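PDB 3ZMR: xyloglucan-specific endo-beta-1,4-glucanase BoGH5A from Bacteroides ovatus, which cleaves the beta-1,4-glucan backbone of xyloglucan internally, with retention of the beta configuration, releasing xyloglucan oligosaccharides. Local coordinates for residues V306-T311 and I331-H336; V280-N285 and A318-P323; T114-S119 and N388-I393. All coordinates share one frame; numbering follows the deposited sequence.

Interaction 1: residues V306-T311 and I331-H336; sequences VQAYNT and IFLECH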
ATOM      1  N   VAL A 306      -2.274   1.542  -1.924  1.00  7.98           N
ATOM      2  CA  VAL A 306      -1.286   0.575  -2.323  1.00  7.02           C
ATOM      3  C   VAL A 306      -0.047   0.711  -1.449  1.00  6.70           C
ATOM      4  O   VAL A 306       0.208   1.773  -0.868  1.00  7.62           O
ATOM      5  CB  VAL A 306      -0.957   0.693  -3.842  1.00  7.80           C
ATOM      6  CG1 VAL A 306      -2.182   0.310  -4.673  1.00 12.32           C
ATOM      7  CG2 VAL A 306      -0.392   2.065  -4.206  1.00  9.28           C
ATOM      8  N   GLN A 307       0.702  -0.392  -1.300  1.00  8.03           N
ATOM      9  CA  GLN A 307       1.725  -0.472  -0.272  1.00  6.47           C
ATOM     10  C   GLN A 307       3.145  -0.449  -0.806  1.00  6.36           C
ATOM     11  O   GLN A 307       3.446  -1.008  -1.878  1.00  8.82           O
ATOM     12  CB  GLN A 307       1.555  -1.771   0.511  1.00  7.90           C
ATOM     13  CG  GLN A 307       0.298  -1.836   1.361  1.00  8.53           C
ATOM     14  CD  GLN A 307      -0.965  -1.793   0.540  1.00  7.63           C
ATOM     15  OE1 GLN A 307      -1.139  -2.559  -0.438  1.00  8.42           O
ATOM     16  NE2 GLN A 307      -1.877  -0.914   0.924  1.00  7.42           N
ATOM     17  N   ALA A 308       4.014   0.203  -0.054  1.00  7.46           N
ATOM     18  CA  ALA A 308       5.458   0.052  -0.265  1.00  8.41           C
ATOM     19  C   ALA A 308       5.898  -1.377   0.070  1.00  7.64           C
ATOM     20  O   ALA A 308       5.198  -2.103   0.780  1.00  7.81           O
ATOM     21  CB  ALA A 308       6.207   1.040   0.588  1.00 10.08           C
ATOM     22  N   TYR A 309       7.051  -1.762  -0.459  1.00  9.21           N
ATOM     23  CA  TYR A 309       7.633  -3.068  -0.177  1.00  9.33           C
ATOM     24  C   TYR A 309       7.865  -3.142   1.346  1.00  7.83           C
ATOM     25  O   TYR A 309       8.467  -2.241   1.914  1.00  9.14           O
ATOM     26  CB  TYR A 309       8.932  -3.260  -0.952  1.00  9.57           C
ATOM     27  CG  TYR A 309       9.419  -4.699  -0.944  1.00  9.61           C
ATOM     28  CD1 TYR A 309      10.161  -5.197   0.121  1.00 10.63           C
ATOM     29  CD2 TYR A 309       9.120  -5.567  -1.991  1.00 10.23           C
ATOM     30  CE1 TYR A 309      10.575  -6.520   0.145  1.00 10.97           C
ATOM     31  CE2 TYR A 309       9.560  -6.891  -1.988  1.00 10.24           C
ATOM     32  CZ  TYR A 309      10.275  -7.359  -0.910  1.00 10.24           C
ATOM     33  OH  TYR A 309      10.688  -8.674  -0.941  1.00 12.12           O
ATOM     34  N   ASN A 310       7.375  -4.218   1.993  1.00 11.21           N
ATOM     35  CA  ASN A 310       7.514  -4.346   3.458  0.50  9.76           C
ATOM     36  C   ASN A 310       6.780  -3.214   4.215  1.00  9.93           C
ATOM     37  O   ASN A 310       7.025  -3.020   5.408  1.00 11.26           O
ATOM     38  CB  ASN A 310       9.002  -4.291   3.908  0.50 11.76           C
ATOM     39  CG  ASN A 310       9.760  -5.615   3.793  0.50  9.10           C
ATOM     40  OD1 ASN A 310       9.260  -6.648   3.355  0.50 12.64           O
ATOM     41  ND2 ASN A 310      11.007  -5.558   4.197  0.50 12.09           N
ATOM     42  N   THR A 311       5.947  -2.441   3.513  1.00  8.64           N
ATOM     43  CA  THR A 311       5.425  -1.111   3.999  1.00  8.77           C
ATOM     44  C   THR A 311       6.568  -0.211   4.552  1.00  9.11           C
ATOM     45  O   THR A 311       6.365   0.637   5.408  1.00 12.33           O
ATOM     46  CB  THR A 311       4.262  -1.206   4.993  1.00 10.10           C
ATOM     47  OG1 THR A 311       4.673  -1.949   6.149  1.00 13.00           O
ATOM     48  CG2 THR A 311       3.067  -1.827   4.350  1.00 10.76           C
ATOM     49  N   ILE A 331      -5.374   7.347  -5.758  1.00  8.54           N
ATOM     50  CA  ILE A 331      -4.487   6.386  -5.097  1.00  7.78           C
ATOM     51  C   ILE A 331      -3.674   7.037  -3.971  1.00  8.40           C
ATOM     52  O   ILE A 331      -3.098   8.124  -4.098  1.00 10.03           O
ATOM     53  CB  ILE A 331      -3.537   5.682  -6.088  1.00 11.85           C
ATOM     54  CG1 ILE A 331      -4.367   4.813  -7.070  1.00 12.52           C
ATOM     55  CG2 ILE A 331      -2.537   4.786  -5.338  1.00 15.67           C
ATOM     56  CD1 ILE A 331      -3.624   4.135  -8.179  1.00 15.04           C
ATOM     57  N   PHE A 332      -3.661   6.334  -2.842  1.00  7.48           N
ATOM     58  CA  PHE A 332      -2.771   6.629  -1.703  1.00  6.82           C
ATOM     59  C   PHE A 332      -1.616   5.614  -1.666  1.00  8.21           C
ATOM     60  O   PHE A 332      -1.819   4.441  -2.018  1.00  8.21           O
ATOM     61  CB  PHE A 332      -3.475   6.377  -0.361  1.00  7.81           C
ATOM     62  CG  PHE A 332      -4.514   7.386   0.055  1.00  6.67           C
ATOM     63  CD1 PHE A 332      -5.773   7.447  -0.535  1.00  8.36           C
ATOM     64  CD2 PHE A 332      -4.268   8.199   1.160  1.00  7.10           C
ATOM     65  CE1 PHE A 332      -6.740   8.352  -0.072  1.00  8.53           C
ATOM     66  CE2 PHE A 332      -5.211   9.099   1.626  1.00  8.57           C
ATOM     67  CZ  PHE A 332      -6.459   9.186   1.021  1.00  9.30           C
ATOM     68  N   LEU A 333      -0.478   6.038  -1.119  1.00  7.57           N
ATOM     69  CA  LEU A 333       0.593   5.128  -0.695  1.00  7.96           C
ATOM     70  C   LEU A 333       0.423   4.824   0.793  1.00  7.37           C
ATOM     71  O   LEU A 333       0.041   5.710   1.584  1.00  9.55           O
ATOM     72  CB  LEU A 333       1.961   5.805  -0.882  1.00  8.56           C
ATOM     73  CG  LEU A 333       3.183   5.082  -0.309  1.00  9.46           C
ATOM     74  CD1 LEU A 333       3.442   3.793  -1.063  1.00  9.77           C
ATOM     75  CD2 LEU A 333       4.397   5.965  -0.443  1.00 10.56           C
ATOM     76  N   GLU A 334       0.740   3.578   1.178  1.00  7.48           N
ATOM     77  CA  GLU A 334       0.785   3.154   2.584  1.00  7.48           C
ATOM     78  C   GLU A 334       2.182   2.660   2.970  1.00  6.86           C
ATOM     79  O   GLU A 334       2.758   1.808   2.302  1.00  8.51           O
ATOM     80  CB  GLU A 334      -0.233   2.045   2.857  1.00  7.49           C
ATOM     81  CG  GLU A 334      -0.191   1.489   4.274  1.00  8.09           C
ATOM     82  CD  GLU A 334      -1.262   0.476   4.575  1.00  9.24           C
ATOM     83  OE1 GLU A 334      -1.935  -0.014   3.612  1.00  9.50           O
ATOM     84  OE2 GLU A 334      -1.426   0.149   5.792  1.00 10.25           O
ATOM     85  N   CYS A 335       2.669   3.197   4.093  1.00  7.76           N
ATOM     86  CA  CYS A 335       3.821   2.692   4.815  1.00  7.95           C
ATOM     87  C   CYS A 335       3.407   2.443   6.259  1.00  7.52           C
ATOM     88  O   CYS A 335       2.393   2.981   6.733  1.00  8.16           O
ATOM     89  CB  CYS A 335       4.978   3.687   4.810  1.00  8.40           C
ATOM     90  SG  CYS A 335       5.617   4.084   3.155  1.00 10.52           S
ATOM     91  N   HIS A 336       4.193   1.622   6.953  1.00  7.93           N
ATOM     92  CA  HIS A 336       4.065   1.449   8.386  1.00  7.72           C
ATOM     93  C   HIS A 336       5.316   2.003   9.027  1.00  8.15           C
ATOM     94  O   HIS A 336       6.352   2.108   8.375  1.00 11.61           O
ATOM     95  CB  HIS A 336       3.835  -0.026   8.743  1.00  7.64           C
ATOM     96  CG  HIS A 336       2.585  -0.613   8.175  1.00  9.16           C
ATOM     97  ND1 HIS A 336       2.312  -1.960   8.193  1.00 10.18           N
ATOM     98  CD2 HIS A 336       1.519  -0.021   7.589  1.00 10.14           C
ATOM     99  CE1 HIS A 336       1.136  -2.166   7.623  1.00  8.73           C
ATOM    100  NE2 HIS A 336       0.646  -1.007   7.235  1.00  9.42           N
TER
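T311 lays its methyl group over the flat face of the H336 imidazole: CG2 stands 3.8 Å from the ring centroid and only 6° off the ring normal, a CH-pi contact made from directly above. A chi1 of 59° puts T311 OG1 between the backbone N and the carbonyl carbon and leaves CG2 anti to that carbon. The backbone reinforces the pairing, because H336 N donates to T311 O (2.8 Å) in the carbonyl plane, on a lone pair. A second side-chain pair lies further back along the strand. Q307 and E334 run side by side and point the same way, yet their amide and carboxylate planes are 81° apart; Q307 NE2 reaches E334 OE1 (2.8 Å) on its anti side. The other carboxylate oxygen, E334 OE2, accepts from H336 NE2 (2.8 Å), which lies above the carboxylate plane while the oxygen stays in the plane of the ring. Q307 and E334 project from neighbouring strands of the parallel eight-stranded barrel of the family 5 hydrolases, and T311 and H336 follow toward the C-terminal ends of the strands. Strands 304-307 and 331-337 are joined through helix 313-319 in a beta-alpha-beta crossover. The parallel register is fixed by V306 N to F332 O (2.9 Å), E334 N to V306 O and A308 N to E334 O (3.1 Å). It sets V306 and L333 on the opposite sheet face from Q307 and E334, and V306 CG2 meets I331 CG2 at 3.6 Å. Three of these polar groups have further partners: Q307 OE1 bonds T260, E334 OE2 forms a salt bridge with R172, and H336 ND1 bonds E262, probably the proton donor. H336 also touches the bound glucose units.

Interaction 2: residues V280-N285 and A318-P323; sequences VQNGFN and AHFTMP. With EDO (1,2-ethanediol), chain G.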
ATOM      1  N   VAL A 280       7.887  -7.604  -8.840  1.00  9.93           N
ATOM      2  CA  VAL A 280       6.769  -8.483  -8.620  1.00 10.18           C
ATOM      3  C   VAL A 280       5.832  -7.878  -7.550  1.00 10.42           C
ATOM      4  O   VAL A 280       4.614  -7.910  -7.682  1.00 10.11           O
ATOM      5  CB  VAL A 280       7.223  -9.908  -8.244  1.00 11.09           C
ATOM      6  CG1 VAL A 280       6.016 -10.746  -7.871  1.00 15.31           C
ATOM      7  CG2 VAL A 280       7.992 -10.542  -9.401  1.00 11.84           C
ATOM      8  N   GLN A 281       6.406  -7.276  -6.512  1.00 10.80           N
ATOM      9  CA  GLN A 281       5.581  -6.667  -5.455  1.00  9.40           C
ATOM     10  C   GLN A 281       4.840  -5.421  -5.961  1.00  8.51           C
ATOM     11  O   GLN A 281       3.641  -5.260  -5.700  1.00  9.26           O
ATOM     12  CB  GLN A 281       6.414  -6.372  -4.217  1.00  9.21           C
ATOM     13  CG  GLN A 281       5.639  -5.725  -3.086  1.00  8.40           C
ATOM     14  CD  GLN A 281       5.718  -4.219  -3.106  1.00  9.35           C
ATOM     15  OE1 GLN A 281       6.726  -3.625  -3.501  1.00  9.77           O
ATOM     16  NE2 GLN A 281       4.662  -3.602  -2.624  1.00  9.71           N
ATOM     17  N   ASN A 282       5.517  -4.558  -6.714  1.00  9.11           N
ATOM     18  CA  ASN A 282       4.809  -3.462  -7.378  1.00 10.52           C
ATOM     19  C   ASN A 282       3.697  -4.007  -8.292  1.00  9.75           C
ATOM     20  O   ASN A 282       2.588  -3.461  -8.329  1.00 10.13           O
ATOM     21  CB  ASN A 282       5.776  -2.583  -8.154  1.00  9.93           C
ATOM     22  CG  ASN A 282       6.488  -1.537  -7.300  1.00  9.52           C
ATOM     23  OD1 ASN A 282       5.854  -0.761  -6.576  1.00  9.99           O
ATOM     24  ND2 ASN A 282       7.804  -1.470  -7.445  1.00 11.51           N
ATOM     25  N   GLY A 283       3.952  -5.168  -8.905  1.00  9.49           N
ATOM     26  CA  GLY A 283       2.962  -5.841  -9.703  1.00 10.00           C
ATOM     27  C   GLY A 283       1.689  -6.224  -8.945  1.00 10.04           C
ATOM     28  O   GLY A 283       0.592  -6.156  -9.487  1.00 11.36           O
ATOM     29  N   PHE A 284       1.837  -6.672  -7.701  1.00  9.60           N
ATOM     30  CA  PHE A 284       0.664  -6.996  -6.847  1.00  9.24           C
ATOM     31  C   PHE A 284      -0.235  -5.765  -6.688  1.00  8.35           C
ATOM     32  O   PHE A 284      -1.466  -5.865  -6.706  1.00  9.35           O
ATOM     33  CB  PHE A 284       1.083  -7.508  -5.459  1.00 10.01           C
ATOM     34  CG  PHE A 284       1.858  -8.836  -5.466  1.00  9.18           C
ATOM     35  CD1 PHE A 284       1.682  -9.797  -6.451  1.00 10.57           C
ATOM     36  CD2 PHE A 284       2.779  -9.105  -4.466  1.00 11.07           C
ATOM     37  CE1 PHE A 284       2.415 -10.996  -6.428  1.00 12.96           C
ATOM     38  CE2 PHE A 284       3.483 -10.293  -4.403  1.00 11.40           C
ATOM     39  CZ  PHE A 284       3.311 -11.246  -5.389  1.00 15.34           C
ATOM     40  N   ASN A 285       0.385  -4.608  -6.459  1.00  8.64           N
ATOM     41  CA  ASN A 285      -0.370  -3.356  -6.359  1.00  7.98           C
ATOM     42  C   ASN A 285      -1.169  -3.091  -7.626  1.00  7.59           C
ATOM     43  O   ASN A 285      -2.330  -2.717  -7.574  1.00  9.05           O
ATOM     44  CB  ASN A 285       0.527  -2.154  -6.053  1.00  8.78           C
ATOM     45  CG  ASN A 285       1.115  -2.173  -4.655  1.00  9.56           C
ATOM     46  OD1 ASN A 285       0.594  -2.794  -3.739  1.00 10.08           O
ATOM     47  ND2 ASN A 285       2.213  -1.452  -4.496  1.00 10.05           N
ATOM     48  N   ALA A 318      12.788   4.608  -2.476  1.00  9.41           N
ATOM     49  CA  ALA A 318      13.754   4.060  -3.451  1.00 10.14           C
ATOM     50  C   ALA A 318      13.119   3.219  -4.568  1.00 10.87           C
ATOM     51  O   ALA A 318      13.669   3.126  -5.675  1.00 13.10           O
ATOM     52  CB  ALA A 318      14.824   3.241  -2.717  1.00 22.11           C
ATOM     53  N   HIS A 319      11.996   2.563  -4.289  1.00  9.11           N
ATOM     54  CA  HIS A 319      11.506   1.516  -5.196  1.00  9.48           C
ATOM     55  C   HIS A 319      10.022   1.490  -5.536  1.00  8.78           C
ATOM     56  O   HIS A 319       9.613   0.729  -6.418  1.00 11.83           O
ATOM     57  CB  HIS A 319      11.872   0.129  -4.636  1.00 11.86           C
ATOM     58  CG  HIS A 319      13.323  -0.028  -4.314  1.00 12.61           C
ATOM     59  ND1 HIS A 319      14.280  -0.166  -5.288  1.00 15.01           N
ATOM     60  CD2 HIS A 319      13.973  -0.084  -3.125  1.00 13.16           C
ATOM     61  CE1 HIS A 319      15.463  -0.289  -4.714  1.00 18.01           C
ATOM     62  NE2 HIS A 319      15.300  -0.256  -3.402  1.00 15.58           N
ATOM     63  N   PHE A 320       9.183   2.228  -4.823  1.00  9.06           N
ATOM     64  CA  PHE A 320       7.745   2.179  -5.095  1.00  9.90           C
ATOM     65  C   PHE A 320       7.473   2.868  -6.423  1.00 11.01           C
ATOM     66  O   PHE A 320       7.995   3.971  -6.668  1.00 13.05           O
ATOM     67  CB  PHE A 320       6.936   2.850  -3.958  1.00 15.86           C
ATOM     68  CG  PHE A 320       5.488   3.074  -4.314  1.00  9.52           C
ATOM     69  CD1 PHE A 320       4.559   2.055  -4.157  1.00  9.11           C
ATOM     70  CD2 PHE A 320       5.049   4.298  -4.803  1.00 11.16           C
ATOM     71  CE1 PHE A 320       3.228   2.267  -4.465  1.00  9.20           C
ATOM     72  CE2 PHE A 320       3.725   4.517  -5.093  1.00 12.75           C
ATOM     73  CZ  PHE A 320       2.837   3.487  -4.971  1.00  9.35           C
ATOM     74  N   THR A 321       6.663   2.220  -7.252  1.00 12.47           N
ATOM     75  CA  THR A 321       6.156   2.825  -8.488  1.00 11.22           C
ATOM     76  C   THR A 321       4.625   2.952  -8.437  1.00 11.42           C
ATOM     77  O   THR A 321       3.935   2.067  -7.973  1.00 12.98           O
ATOM     78  CB  THR A 321       6.608   2.025  -9.725  1.00 12.58           C
ATOM     79  OG1 THR A 321       6.064   0.697  -9.676  1.00 13.75           O
ATOM     80  CG2 THR A 321       8.138   1.992  -9.806  1.00 18.16           C
ATOM     81  N   MET A 322       4.102   4.066  -8.947  1.00 10.58           N
ATOM     82  CA  MET A 322       2.661   4.290  -8.970  0.50 10.26           C
ATOM     83  C   MET A 322       2.011   3.342  -9.961  1.00  9.56           C
ATOM     84  O   MET A 322       2.448   3.247 -11.123  1.00 12.68           O
ATOM     85  CB  MET A 322       2.314   5.736  -9.352  0.50 26.10           C
ATOM     86  CG  MET A 322       2.473   6.733  -8.218  0.50 14.15           C
ATOM     87  SD  MET A 322       1.330   6.516  -6.848  0.50 13.47           S
ATOM     88  CE  MET A 322      -0.201   7.249  -7.418  0.50 11.43           C
ATOM     89  N   PRO A 323       0.956   2.631  -9.534  1.00  9.45           N
ATOM     90  CA  PRO A 323       0.234   1.859 -10.522  1.00 10.00           C
ATOM     91  C   PRO A 323      -0.414   2.767 -11.585  1.00  8.69           C
ATOM     92  O   PRO A 323      -0.774   3.892 -11.308  1.00 11.81           O
ATOM     93  CB  PRO A 323      -0.855   1.153  -9.712  1.00 11.39           C
ATOM     94  CG  PRO A 323      -0.379   1.166  -8.290  1.00 17.86           C
ATOM     95  CD  PRO A 323       0.399   2.452  -8.185  1.00 12.07           C
TER
HETATM   96  C1  EDO G1513      15.711   0.807  -0.222  1.00 30.46           C
HETATM   97  O1  EDO G1513      15.825   1.163   1.149  1.00 35.98           O
HETATM   98  C2  EDO G1513      16.667  -0.304  -0.666  1.00 24.63           C
HETATM   99  O2  EDO G1513      17.502   0.127  -1.741  1.00 64.70           O
HETATM  100  O   HOH W   1       3.221  -0.273  -6.945  1.00 10.57           O
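Two torsions of N282 aim its amide at the chain of 318-323: chi1 of -82° holds CG beside the backbone N, and chi2 of -53° turns the group so that its oxygen and nitrogen engage different peptide groups. N282 OD1 accepts from T321 N (3.2 Å) along an almost perfectly straight N-H line of 178°, although the donor stands above the carbonyl plane. N282 ND2 donates to H319 O (3.0 Å), which lies in the amide plane. One side chain thereby grips the backbone at both H319 and T321 as the chain leaves helix 313-319. The T321 side chain crosses that of N282 at about a right angle, with OG1 3.3 Å from N282 CG; this is a close touch, and the geometry between OG1 and OD1 is too poor for a hydrogen bond. A water extends the network, donating to N282 OD1 (2.7 Å) and to T321 O, and accepting from N285 ND2 (2.9 Å). OD1 thus receives two donors, one peptide and one water, which should fix the rotation of the amide. N285 ND2 also bonds Q307 O on the adjoining strand. The same ND2 lies at the edge of the F320 ring, near its plane and 3.9 Å from CE1. N285 CB meets P323 CG at 4.1 Å, and V306 touches F320 and P323. At the far end the H319 ring stacks on Y278 and its NE2 hydrogen-bonds a 1,2-ethanediol, probably from the crystallisation liquor. Helix 275-293 and helix 313-319 flank strand 304-307 on either side in sequence, so N282 ties helix 275-293 to the C-terminal end of the next outer helix and the loop after it in a TIM barrel, the (beta/alpha)8 fold of family 5 glycosidases.

Interaction 3: residues T114-S119 and N388-I393; sequences TSMQLS and NVPVII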
ATOM      1  N   THR A 114      -9.495  14.849  -4.952  1.00  9.29           N
ATOM      2  CA  THR A 114      -8.315  14.024  -5.129  1.00  8.95           C
ATOM      3  C   THR A 114      -8.063  13.240  -3.829  1.00  8.88           C
ATOM      4  O   THR A 114      -8.545  13.621  -2.768  1.00  9.37           O
ATOM      5  CB  THR A 114      -7.065  14.826  -5.455  1.00 12.66           C
ATOM      6  OG1 THR A 114      -6.788  15.650  -4.327  1.00  9.98           O
ATOM      7  CG2 THR A 114      -7.256  15.667  -6.709  1.00 12.65           C
ATOM      8  N   SER A 115      -7.318  12.143  -3.932  1.00 10.04           N
ATOM      9  CA  SER A 115      -6.901  11.429  -2.726  1.00  8.64           C
ATOM     10  C   SER A 115      -6.180  12.381  -1.769  1.00  8.97           C
ATOM     11  O   SER A 115      -6.338  12.289  -0.550  1.00  9.18           O
ATOM     12  CB  SER A 115      -6.091  10.203  -3.059  1.00 11.12           C
ATOM     13  OG  SER A 115      -6.919   9.238  -3.669  1.00 11.91           O
ATOM     14  N   MET A 116      -5.356  13.281  -2.312  1.00  9.81           N
ATOM     15  CA  MET A 116      -4.675  14.250  -1.443  1.00 10.21           C
ATOM     16  C   MET A 116      -5.685  15.082  -0.623  1.00 10.56           C
ATOM     17  O   MET A 116      -5.514  15.325   0.583  1.00 11.81           O
ATOM     18  CB  MET A 116      -3.723  15.144  -2.253  1.00 10.30           C
ATOM     19  CG  MET A 116      -2.903  16.086  -1.381  1.00 11.27           C
ATOM     20  SD  MET A 116      -1.781  15.260  -0.205  1.00 12.42           S
ATOM     21  CE  MET A 116      -0.597  14.672  -1.354  1.00 17.06           C
ATOM     22  N   GLN A 117      -6.722  15.577  -1.294  1.00  9.80           N
ATOM     23  CA  GLN A 117      -7.758  16.385  -0.623  1.00 10.65           C
ATOM     24  C   GLN A 117      -8.508  15.544   0.403  1.00 10.09           C
ATOM     25  O   GLN A 117      -8.803  15.989   1.496  1.00 12.06           O
ATOM     26  CB  GLN A 117      -8.736  16.953  -1.650  1.00 15.10           C
ATOM     27  CG  GLN A 117      -8.163  18.083  -2.496  1.00 12.77           C
ATOM     28  CD  GLN A 117      -9.127  18.543  -3.562  1.00 16.11           C
ATOM     29  OE1 GLN A 117      -9.531  17.753  -4.393  1.00 12.06           O
ATOM     30  NE2 GLN A 117      -9.536  19.816  -3.505  1.00 22.54           N
ATOM     31  N   LEU A 118      -8.786  14.292   0.049  1.00 10.50           N
ATOM     32  CA  LEU A 118      -9.468  13.393   0.970  1.00 13.82           C
ATOM     33  C   LEU A 118      -8.592  13.186   2.199  1.00  9.33           C
ATOM     34  O   LEU A 118      -9.107  13.139   3.329  1.00 11.52           O
ATOM     35  CB  LEU A 118      -9.804  12.067   0.297  1.00 11.65           C
ATOM     36  CG  LEU A 118     -10.925  11.295   0.994  1.00 10.00           C
ATOM     37  CD1 LEU A 118     -12.295  11.803   0.594  1.00 13.27           C
ATOM     38  CD2 LEU A 118     -10.826   9.797   0.707  1.00 11.64           C
ATOM     39  N   SER A 119      -7.281  13.062   1.987  1.00 10.12           N
ATOM     40  CA  SER A 119      -6.356  12.797   3.102  1.00 15.59           C
ATOM     41  C   SER A 119      -6.418  13.912   4.147  1.00 10.51           C
ATOM     42  O   SER A 119      -6.325  13.653   5.343  1.00 12.27           O
ATOM     43  CB  SER A 119      -4.921  12.546   2.618  1.00 12.47           C
ATOM     44  OG  SER A 119      -4.257  13.730   2.276  1.00 11.38           O
ATOM     45  N   ASN A 388       1.730  14.960  -5.329  1.00  8.70           N
ATOM     46  CA  ASN A 388       0.271  14.852  -5.190  1.00  7.98           C
ATOM     47  C   ASN A 388      -0.206  13.420  -4.886  1.00  8.70           C
ATOM     48  O   ASN A 388      -1.341  13.068  -5.191  1.00 10.82           O
ATOM     49  CB  ASN A 388      -0.454  15.424  -6.431  1.00  8.99           C
ATOM     50  CG  ASN A 388      -1.878  15.850  -6.165  1.00 10.13           C
ATOM     51  OD1 ASN A 388      -2.254  16.268  -5.066  1.00 11.96           O
ATOM     52  ND2 ASN A 388      -2.702  15.751  -7.208  1.00 12.63           N
ATOM     53  N   VAL A 389       0.655  12.659  -4.202  1.00  9.86           N
ATOM     54  CA  VAL A 389       0.314  11.297  -3.754  1.00  8.19           C
ATOM     55  C   VAL A 389       0.284  11.305  -2.232  1.00  7.34           C
ATOM     56  O   VAL A 389       1.345  11.482  -1.575  1.00  9.38           O
ATOM     57  CB  VAL A 389       1.339  10.271  -4.243  1.00  8.85           C
ATOM     58  CG1 VAL A 389       0.995   8.883  -3.707  1.00 10.40           C
ATOM     59  CG2 VAL A 389       1.393  10.263  -5.769  1.00 11.60           C
ATOM     60  N   PRO A 390      -0.929  11.172  -1.646  1.00  7.82           N
ATOM     61  CA  PRO A 390      -1.005  11.163  -0.188  1.00  8.86           C
ATOM     62  C   PRO A 390      -0.471   9.873   0.389  1.00  8.37           C
ATOM     63  O   PRO A 390      -0.362   8.850  -0.315  1.00  8.30           O
ATOM     64  CB  PRO A 390      -2.495  11.330   0.067  1.00  9.14           C
ATOM     65  CG  PRO A 390      -3.149  10.619  -1.098  1.00  9.19           C
ATOM     66  CD  PRO A 390      -2.239  10.939  -2.263  1.00  9.22           C
ATOM     67  N   VAL A 391      -0.127   9.944   1.669  1.00  8.47           N
ATOM     68  CA  VAL A 391       0.503   8.820   2.366  1.00  8.67           C
ATOM     69  C   VAL A 391      -0.218   8.575   3.681  1.00  7.72           C
ATOM     70  O   VAL A 391      -0.370   9.479   4.495  1.00  9.45           O
ATOM     71  CB  VAL A 391       2.007   9.057   2.631  1.00 10.14           C
ATOM     72  CG1 VAL A 391       2.636   7.865   3.323  1.00 11.95           C
ATOM     73  CG2 VAL A 391       2.758   9.388   1.353  1.00  9.04           C
ATOM     74  N   ILE A 392      -0.635   7.320   3.860  1.00  8.91           N
ATOM     75  CA  ILE A 392      -1.150   6.819   5.109  1.00  8.63           C
ATOM     76  C   ILE A 392      -0.039   6.055   5.814  1.00  7.92           C
ATOM     77  O   ILE A 392       0.591   5.175   5.244  1.00  9.11           O
ATOM     78  CB  ILE A 392      -2.364   5.905   4.880  1.00  9.76           C
ATOM     79  CG1 ILE A 392      -3.541   6.726   4.362  1.00 11.90           C
ATOM     80  CG2 ILE A 392      -2.796   5.210   6.165  1.00 12.71           C
ATOM     81  CD1 ILE A 392      -4.618   5.909   3.677  1.00 14.24           C
ATOM     82  N   ILE A 393       0.239   6.452   7.058  1.00  8.75           N
ATOM     83  CA  ILE A 393       1.059   5.637   7.955  1.00  7.20           C
ATOM     84  C   ILE A 393       0.061   4.693   8.613  1.00  8.08           C
ATOM     85  O   ILE A 393      -0.608   5.005   9.607  1.00  8.69           O
ATOM     86  CB  ILE A 393       1.877   6.482   8.965  1.00  7.62           C
ATOM     87  CG1 ILE A 393       2.815   7.453   8.213  1.00 10.13           C
ATOM     88  CG2 ILE A 393       2.639   5.613   9.976  1.00 12.96           C
ATOM     89  CD1 ILE A 393       3.809   6.796   7.275  1.00 10.34           C
TER
HETATM   90  O   HOH W   2      -4.675  17.408  -4.762  1.00 13.90           O
HETATM   91  O   HOH W   3      -4.158  12.860  -5.014  1.00 11.61           O
HETATM   92  O   HOH W   4      -1.363  12.356   2.828  1.00 13.84           O
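M116 lies over one face of the peptide group that joins V389 to P390, with its methyl CE 3.5 Å from P390 N and almost straight above it. SD follows over the same side of the proline ring, 4.0 Å from P390 CB, while F332 of the neighbouring strand touches P390 from the opposite side. The ring rim faces two serines: S115 CB meets P390 CG at 3.6 Å, and S119 CB meets P390 CB at 3.7 Å. In M116, CG is anti to the backbone N (chi1 -175°) and the chain then bends at chi2 and chi3, a double fold that carries CE back over the peptide. The N388 amide meets the start of the M116 side chain, OD1 lying 3.4 Å from M116 CB. This is the N-terminal end of the (beta/alpha)8 barrel: helix 115-122, just before barrel strand 125-127, packs against the segment that leads into strand 391-396, and S119 also touches V433 of the last strand. The contact brings together two helix ends. T114 and Q117 form a capping box at the start of helix 115-122, and N388, whose positive phi of 65° marks it, is the C-prime residue of a Schellman motif that ends helix 382-386. No direct hydrogen bond crosses the contact; ordered water does that work. One water lies between T114 OG1 and N388 OD1 (2.7 Å from the latter), and another accepts from M116 N (3.0 Å) and donates to N388 O. A third accepts from V391 N and gives only a weak bond to S119 OG, whose hydroxyl proton is directed to M116 O (2.6 Å). The S115 hydroxyl turns elsewhere, bonding H303 ND1.

From the N terminus, 114-119 comes first, and its partner 388-393 arrives after 268 intervening residues, so interaction 3 closes a long loop enclosing both other contacts. Within it, interaction 2 closes the loop from 280-285 to 318-323, and interaction 1 the shorter one from 306-311 to 331-336; the segments alternate, so the two cross. They meet at Q307 O, which Q281 NE2 also reaches. Interaction 1 adjoins interaction 3 because strands 331-337 and 391-396 are barrel neighbours, with L333 bonded to P390 and I392. M322 touches V389 between interactions 2 and 3, whose centres are about 17 Å apart. Together they link outer helices, the barrel wall beside the sugar site and its N-terminal end.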